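Transcriptional regulator, MerR family (Bacillus thuringiensis serovar konkukian, PDB 3GPV) probably binds DNA as a MerR-family transcription factor, with a winged helix-turn-helix head and a long helix that pairs with that of a second copy. Local coordinates at the interface of chains A and B. Numbering follows the deposited sequence. Chains: chain A/B, Transcriptional regulator, MerR family.

The interface of chains A and B. Residues chain A 117, 120-121, 124; chain B 65, 68-69, 103.
In B:Cys68 the thiol sulfur stands opposite the backbone nitrogen (chi1 169°), and this turn carries SG from helix 57-70 of chain B onto helix 93-127 of chain A. A:Ile121 meets it with CG1 lying beside its own backbone nitrogen and CD1 folded at chi2 -62°, which points the delta-methyl at the partner helix. The sulfur settles among residues one helical turn apart: SG is 3.5 Å from the backbone O of A:Asn117, a van der Waals distance, and 3.7 Å from CD1 of A:Ile121. CB of A:Asn117 and CB of A:Lys120 also face the sulfur, the latter with SG of B:Cys68 4.0 Å away. That same isoleucine methyl also touches CD2 of B:Leu69 at 3.4 Å, a close fit in which the two branched side chains meet at a slant, and it has the selenium of selenomethionine B:Met65 at 3.7 Å. Thus CD1 is inserted among B:Met65 and, one turn on in helix 57-70, B:Cys68 and B:Leu69. Further along, the aliphatic part of A:Lys124 passes over the terminal methyl of B:Met65: CE of A:Lys124 approaches CE of B:Met65 at 3.2 Å, a tight contact, and CB of A:Lys124 lies 3.8 Å from the same methyl carbon CE. B:Gln103, on the long helix of chain B, flanks A:Ile121. B:Met65 and B:Cys68 bury similar areas, 55 and 54 Å², the largest among the chain B residues of this patch. With its two-fold twin, this mainly apolar patch likely fixes the far end of one subunit's dimerisation helix, part of a predicted coiled coil, against the DNA-binding head of the other.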
# COMPACT_ATOMS: atom_id res chain seq x y z
N ASN A 117 -2.51 5.03 -12.16
CA ASN A 117 -1.09 5.24 -12.00
C ASN A 117 -0.30 4.44 -13.02
O ASN A 117 0.72 4.91 -13.50
CB ASN A 117 -0.66 4.87 -10.58
CG ASN A 117 -1.23 5.82 -9.53
OD1 ASN A 117 -1.35 7.02 -9.77
ND2 ASN A 117 -1.58 5.28 -8.37
N LYS A 120 -0.10 6.41 -16.20
CA LYS A 120 0.86 7.51 -16.14
C LYS A 120 2.27 6.96 -16.37
O LYS A 120 3.05 7.53 -17.15
CB LYS A 120 0.79 8.20 -14.78
CG LYS A 120 -0.50 8.96 -14.52
CD LYS A 120 -0.52 9.55 -13.11
CE LYS A 120 -1.84 10.26 -12.84
NZ LYS A 120 -1.93 10.73 -11.42
N ILE A 121 2.57 5.85 -15.70
CA ILE A 121 3.87 5.22 -15.84
C ILE A 121 4.12 4.81 -17.28
O ILE A 121 5.18 5.06 -17.83
CB ILE A 121 3.98 3.96 -14.96
CG1 ILE A 121 3.89 4.33 -13.47
CG2 ILE A 121 5.29 3.23 -15.26
CD1 ILE A 121 5.00 5.23 -12.97
N LYS A 124 4.76 7.70 -19.56
CA LYS A 124 6.11 8.20 -19.36
C LYS A 124 7.08 7.32 -20.15
O LYS A 124 8.05 7.81 -20.71
CB LYS A 124 6.46 8.18 -17.87
CG LYS A 124 7.83 8.78 -17.54
CD LYS A 124 7.91 10.28 -17.80
CE LYS A 124 6.96 11.06 -16.90
NZ LYS A 124 7.03 12.54 -17.07
N MSE B 65 4.10 12.83 -10.73
CA MSE B 65 4.82 11.57 -10.88
C MSE B 65 5.34 11.13 -9.54
O MSE B 65 5.28 9.96 -9.21
CB MSE B 65 5.98 11.68 -11.88
CG MSE B 65 6.72 10.34 -12.08
SE MSE B 65 5.61 8.86 -12.76
CE MSE B 65 5.33 9.61 -14.53
N CYS B 68 2.58 9.52 -8.01
CA CYS B 68 2.25 8.29 -8.71
C CYS B 68 3.17 7.16 -8.28
O CYS B 68 2.72 6.07 -7.97
CB CYS B 68 2.37 8.52 -10.22
SG CYS B 68 2.28 7.03 -11.25
N LEU B 69 4.47 7.44 -8.26
CA LEU B 69 5.47 6.46 -7.86
C LEU B 69 5.36 6.10 -6.38
O LEU B 69 5.56 4.95 -5.99
CB LEU B 69 6.87 7.00 -8.17
CG LEU B 69 7.15 7.24 -9.66
CD1 LEU B 69 8.47 7.94 -9.86
CD2 LEU B 69 7.14 5.92 -10.37
N GLN B 103 9.15 -0.30 -12.67
CA GLN B 103 7.98 0.08 -11.88
C GLN B 103 6.70 -0.43 -12.55
O GLN B 103 5.79 -0.90 -11.88
CB GLN B 103 7.91 1.60 -11.71
CG GLN B 103 6.82 2.06 -10.74
CD GLN B 103 6.97 1.47 -9.35
OE1 GLN B 103 7.97 0.85 -9.02
NE2 GLN B 103 5.96 1.68 -8.52